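Local coordinates for protein transcriptional regulator (LacI family) (Clostridium acetobutylicum ATCC 824, PDB 3G85) that probably acts as a DNA-binding transcription factor of the LacI family, recognising cis-regulatory DNA, at residues 237-251 with 268-280. Numbering follows the deposited sequence.
Sequences PVTIVDIPIEEMAGT and TSILFDGPLILRN
R279 NH1 is gripped by two acceptors: it gives a hydrogen bond of 2.8 Å to V238 O, which lies in the guanidinium plane, and another to T231 OG1. Arginine suits this place because its long chain, bent at chi2 (69°), carries several N-H groups, NH2 bonding weakly to R228 O, while a flat guanidinium face accepts I240 CG1. The backbone nitrogen of R279 donates almost straight, at 172°, to T239 OG1, so a threonine hydroxyl takes the acceptor role that a main-chain carbonyl would play in a regular ladder. In the antiparallel ladder itself, I240 and I277 form a hydrogen-bonded pair, I277 N lying 2.7 Å from I240 O, and D242 N continues it to P275 O. Beta-branched I240 and I277 run side by side on one face of the sheet; on the other, V241 CG2 meets L276 CD1 at 3.8 Å.

On the N-terminal side of G274, whose lack of a side chain lets its CA come within 3.1 Å of D242 O, segment 268-280 meets P244 and then helix 245-251. The rigid ring of P244 suits the inverse gamma turn before the helix, and its CG lies 4.0 Å from F272 CD1. M248, selenomethionine in this crystal, sets CG over the F272 ring centre, a CH-pi contact of 3.6 Å, with SE in an oblique Met-aromatic position. T251 OG1 approaches the ring edge.

Both segments cross between lobes, in opposite directions, 242-244 and 273-275 being two linkers of this type I periplasmic-binding-protein fold. Strand 239-242 lies between strands 219-224 and 276-277 in one lobe; in the other, F272 and M248 reach V107 of strand 105-109, and helix 27-40 packs against I245 and A249.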
loop_
_atom_site.group_PDB
_atom_site.type_symbol
_atom_site.label_atom_id
_atom_site.label_comp_id
_atom_site.label_asym_id
_atom_site.label_seq_id
_atom_site.Cartn_x
_atom_site.Cartn_y
_atom_site.Cartn_z
ATOM N N PRO A 237 7.269 19.363 -1.689
ATOM C CA PRO A 237 7.440 17.920 -1.846
ATOM C C PRO A 237 7.319 17.200 -0.498
ATOM O O PRO A 237 7.739 17.713 0.552
ATOM C CB PRO A 237 8.841 17.807 -2.466
ATOM C CG PRO A 237 8.957 19.114 -3.270
ATOM C CD PRO A 237 8.400 20.095 -2.291
ATOM N N VAL A 238 6.694 16.039 -0.533
ATOM C CA VAL A 238 6.430 15.237 0.649
ATOM C C VAL A 238 7.334 14.009 0.636
ATOM O O VAL A 238 7.372 13.229 -0.344
ATOM C CB VAL A 238 4.963 14.752 0.633
ATOM C CG1 VAL A 238 4.624 13.829 1.873
ATOM C CG2 VAL A 238 4.037 15.926 0.564
ATOM N N THR A 239 8.048 13.829 1.746
ATOM C CA THR A 239 8.827 12.620 1.945
ATOM C C THR A 239 7.920 11.421 2.117
ATOM O O THR A 239 6.938 11.478 2.856
ATOM C CB THR A 239 9.753 12.759 3.156
ATOM O OG1 THR A 239 10.800 13.662 2.788
ATOM C CG2 THR A 239 10.345 11.385 3.559
ATOM N N ILE A 240 8.249 10.355 1.409
ATOM C CA ILE A 240 7.460 9.132 1.480
ATOM C C ILE A 240 8.251 7.853 1.743
ATOM O O ILE A 240 9.452 7.750 1.459
ATOM C CB ILE A 240 6.649 8.892 0.177
ATOM C CG1 ILE A 240 7.618 8.611 -1.015
ATOM C CG2 ILE A 240 5.681 10.053 -0.111
ATOM C CD1 ILE A 240 6.872 8.240 -2.341
ATOM N N VAL A 241 7.549 6.869 2.283
ATOM C CA VAL A 241 8.035 5.507 2.306
ATOM C C VAL A 241 7.115 4.780 1.297
ATOM O O VAL A 241 5.893 4.694 1.488
ATOM C CB VAL A 241 8.007 4.855 3.707
ATOM C CG1 VAL A 241 8.815 3.544 3.619
ATOM C CG2 VAL A 241 8.619 5.825 4.765
ATOM N N ASP A 242 7.693 4.361 0.182
ATOM C CA ASP A 242 6.885 3.998 -0.981
ATOM C C ASP A 242 6.616 2.523 -1.016
ATOM O O ASP A 242 7.501 1.704 -0.720
ATOM C CB ASP A 242 7.588 4.427 -2.284
ATOM C CG ASP A 242 6.698 4.304 -3.503
ATOM O OD1 ASP A 242 5.527 4.748 -3.451
ATOM O OD2 ASP A 242 7.173 3.768 -4.542
ATOM N N ILE A 243 5.387 2.175 -1.366
ATOM C CA ILE A 243 5.086 0.787 -1.705
ATOM C C ILE A 243 5.436 0.676 -3.204
ATOM O O ILE A 243 4.778 1.289 -3.997
ATOM C CB ILE A 243 3.621 0.466 -1.546
ATOM C CG1 ILE A 243 3.137 0.771 -0.133
ATOM C CG2 ILE A 243 3.385 -1.029 -1.817
ATOM C CD1 ILE A 243 1.646 0.425 0.079
ATOM N N PRO A 244 6.455 -0.123 -3.566
ATOM C CA PRO A 244 6.978 -0.198 -4.954
ATOM C C PRO A 244 6.079 -1.044 -5.869
ATOM O O PRO A 244 6.465 -2.123 -6.365
ATOM C CB PRO A 244 8.393 -0.762 -4.767
ATOM C CG PRO A 244 8.250 -1.678 -3.483
ATOM C CD PRO A 244 7.170 -1.014 -2.622
ATOM N N ILE A 245 4.875 -0.528 -6.108
ATOM C CA ILE A 245 3.827 -1.296 -6.731
ATOM C C ILE A 245 4.190 -1.679 -8.155
ATOM O O ILE A 245 3.905 -2.813 -8.571
ATOM C CB ILE A 245 2.484 -0.565 -6.685
ATOM C CG1 ILE A 245 1.968 -0.552 -5.222
ATOM C CG2 ILE A 245 1.454 -1.250 -7.604
ATOM C CD1 ILE A 245 0.987 0.630 -4.926
ATOM N N GLU A 246 4.800 -0.754 -8.907
ATOM C CA GLU A 246 5.167 -1.089 -10.297
ATOM C C GLU A 246 6.074 -2.327 -10.371
ATOM O O GLU A 246 5.746 -3.265 -11.112
ATOM C CB GLU A 246 5.763 0.099 -11.076
ATOM C CG GLU A 246 4.790 1.288 -11.165
ATOM C CD GLU A 246 4.851 2.220 -9.975
ATOM O OE1 GLU A 246 5.509 1.913 -8.963
ATOM O OE2 GLU A 246 4.200 3.269 -10.056
ATOM N N GLU A 247 7.166 -2.330 -9.601
ATOM C CA GLU A 247 8.110 -3.444 -9.592
ATOM C C GLU A 247 7.475 -4.713 -9.053
ATOM O O GLU A 247 7.728 -5.814 -9.575
ATOM C CB GLU A 247 9.337 -3.099 -8.755
ATOM C CG GLU A 247 10.221 -2.057 -9.381
ATOM C CD GLU A 247 10.777 -2.458 -10.752
ATOM O OE1 GLU A 247 10.922 -3.669 -11.056
ATOM O OE2 GLU A 247 11.063 -1.539 -11.545
HETATM N N MSE A 248 6.647 -4.565 -8.013
HETATM C CA MSE A 248 5.921 -5.735 -7.464
HETATM C C MSE A 248 4.986 -6.393 -8.476
HETATM O O MSE A 248 4.929 -7.629 -8.576
HETATM C CB MSE A 248 5.143 -5.336 -6.204
HETATM C CG MSE A 248 6.097 -4.976 -5.060
HETATM SE SE MSE A 248 5.119 -4.137 -3.557
HETATM C CE MSE A 248 4.199 -5.729 -2.813
ATOM N N ALA A 249 4.239 -5.568 -9.201
ATOM C CA ALA A 249 3.331 -6.066 -10.228
ATOM C C ALA A 249 4.097 -6.821 -11.338
ATOM O O ALA A 249 3.665 -7.897 -11.769
ATOM C CB ALA A 249 2.493 -4.918 -10.812
ATOM N N GLY A 250 5.238 -6.279 -11.754
ATOM C CA GLY A 250 6.097 -6.949 -12.732
ATOM C C GLY A 250 6.554 -8.289 -12.177
ATOM O O GLY A 250 6.556 -9.308 -12.896
ATOM N N THR A 251 6.945 -8.314 -10.907
ATOM C CA THR A 251 7.423 -9.572 -10.294
ATOM C C THR A 251 6.327 -10.650 -10.206
ATOM O O THR A 251 6.600 -11.860 -10.319
ATOM C CB THR A 251 8.056 -9.321 -8.911
ATOM O OG1 THR A 251 9.192 -8.479 -9.071
ATOM C CG2 THR A 251 8.524 -10.625 -8.275
ATOM N N THR A 268 6.198 -19.560 -2.958
ATOM C CA THR A 268 7.356 -18.723 -3.170
ATOM C C THR A 268 6.958 -17.301 -2.735
ATOM O O THR A 268 5.898 -16.797 -3.117
ATOM C CB THR A 268 7.789 -18.800 -4.648
ATOM O OG1 THR A 268 8.402 -20.089 -4.881
ATOM C CG2 THR A 268 8.777 -17.675 -4.998
ATOM N N SER A 269 7.791 -16.666 -1.919
ATOM C CA SER A 269 7.408 -15.429 -1.254
ATOM C C SER A 269 8.528 -14.430 -1.496
ATOM O O SER A 269 9.631 -14.597 -0.974
ATOM C CB SER A 269 7.201 -15.664 0.254
ATOM O OG SER A 269 6.319 -16.773 0.437
ATOM N N ILE A 270 8.243 -13.432 -2.330
ATOM C CA ILE A 270 9.173 -12.338 -2.586
ATOM C C ILE A 270 8.828 -11.175 -1.669
ATOM O O ILE A 270 7.671 -10.708 -1.633
ATOM C CB ILE A 270 9.117 -11.835 -4.046
ATOM C CG1 ILE A 270 9.175 -13.006 -5.039
ATOM C CG2 ILE A 270 10.252 -10.834 -4.307
ATOM C CD1 ILE A 270 10.273 -14.050 -4.725
ATOM N N LEU A 271 9.833 -10.697 -0.953
ATOM C CA LEU A 271 9.649 -9.621 -0.036
ATOM C C LEU A 271 10.418 -8.373 -0.500
ATOM O O LEU A 271 11.637 -8.391 -0.535
ATOM C CB LEU A 271 10.100 -10.055 1.368
ATOM C CG LEU A 271 9.733 -9.101 2.503
ATOM C CD1 LEU A 271 8.184 -8.845 2.670
ATOM C CD2 LEU A 271 10.349 -9.576 3.842
ATOM N N PHE A 272 9.690 -7.313 -0.858
ATOM C CA PHE A 272 10.311 -6.068 -1.294
ATOM C C PHE A 272 10.637 -5.177 -0.139
ATOM O O PHE A 272 9.982 -5.236 0.933
ATOM C CB PHE A 272 9.402 -5.271 -2.249
ATOM C CG PHE A 272 9.436 -5.769 -3.660
ATOM C CD1 PHE A 272 10.044 -5.007 -4.655
ATOM C CD2 PHE A 272 8.907 -7.031 -3.980
ATOM C CE1 PHE A 272 10.086 -5.469 -5.965
ATOM C CE2 PHE A 272 8.940 -7.505 -5.278
ATOM C CZ PHE A 272 9.539 -6.734 -6.266
ATOM N N ASP A 273 11.617 -4.310 -0.367
ATOM C CA ASP A 273 11.902 -3.241 0.576
ATOM C C ASP A 273 11.075 -2.032 0.117
ATOM O O ASP A 273 11.140 -1.680 -1.061
ATOM C CB ASP A 273 13.383 -2.857 0.517
ATOM C CG ASP A 273 13.692 -1.586 1.351
ATOM O OD1 ASP A 273 13.674 -1.675 2.585
ATOM O OD2 ASP A 273 13.906 -0.486 0.774
ATOM N N GLY A 274 10.306 -1.390 1.001
ATOM C CA GLY A 274 9.597 -0.150 0.583
ATOM C C GLY A 274 10.519 1.036 0.838
ATOM O O GLY A 274 10.843 1.288 1.989
ATOM N N PRO A 275 11.037 1.698 -0.225
ATOM C CA PRO A 275 12.116 2.685 0.022
ATOM C C PRO A 275 11.646 3.975 0.669
ATOM O O PRO A 275 10.565 4.498 0.318
ATOM C CB PRO A 275 12.615 3.040 -1.379
ATOM C CG PRO A 275 11.409 2.853 -2.243
ATOM C CD PRO A 275 10.708 1.609 -1.654
ATOM N N LEU A 276 12.460 4.510 1.577
ATOM C CA LEU A 276 12.259 5.883 2.011
ATOM C C LEU A 276 12.793 6.824 0.945
ATOM O O LEU A 276 13.992 6.770 0.552
ATOM C CB LEU A 276 12.911 6.142 3.377
ATOM C CG LEU A 276 12.991 7.592 3.886
ATOM C CD1 LEU A 276 11.639 8.087 4.360
ATOM C CD2 LEU A 276 13.988 7.637 5.034
ATOM N N ILE A 277 11.912 7.676 0.439
ATOM C CA ILE A 277 12.284 8.589 -0.633
ATOM C C ILE A 277 12.242 9.991 -0.063
ATOM O O ILE A 277 11.189 10.544 0.148
ATOM C CB ILE A 277 11.384 8.449 -1.855
ATOM C CG1 ILE A 277 11.359 6.983 -2.332
ATOM C CG2 ILE A 277 11.825 9.425 -2.987
ATOM C CD1 ILE A 277 10.516 6.718 -3.578
ATOM N N LEU A 278 13.419 10.549 0.220
ATOM C CA LEU A 278 13.505 11.889 0.812
ATOM C C LEU A 278 13.172 12.969 -0.204
ATOM O O LEU A 278 13.727 13.010 -1.313
ATOM C CB LEU A 278 14.919 12.139 1.374
ATOM C CG LEU A 278 15.469 11.189 2.439
ATOM C CD1 LEU A 278 16.906 11.582 2.852
ATOM C CD2 LEU A 278 14.563 11.151 3.644
ATOM N N ARG A 279 12.229 13.818 0.160
ATOM C CA ARG A 279 11.862 14.960 -0.655
ATOM C C ARG A 279 12.280 16.204 0.101
ATOM O O ARG A 279 12.247 16.222 1.324
ATOM C CB ARG A 279 10.355 14.963 -0.957
ATOM C CG ARG A 279 9.996 14.319 -2.286
ATOM C CD ARG A 279 10.239 12.834 -2.252
ATOM N NE ARG A 279 9.828 12.159 -3.504
ATOM C CZ ARG A 279 8.587 11.725 -3.731
ATOM N NH1 ARG A 279 7.646 11.887 -2.805
ATOM N NH2 ARG A 279 8.291 11.086 -4.865
ATOM N N ASN A 280 12.730 17.206 -0.644
ATOM C CA ASN A 280 13.264 18.492 -0.122
ATOM C C ASN A 280 14.638 18.830 -0.649
ATOM O O ASN A 280 15.482 17.951 -0.836
ATOM C CB ASN A 280 13.292 18.614 1.399
ATOM C CG ASN A 280 12.916 20.021 1.866
ATOM O OD1 ASN A 280 12.367 20.821 1.079
ATOM N ND2 ASN A 280 13.195 20.332 3.138
#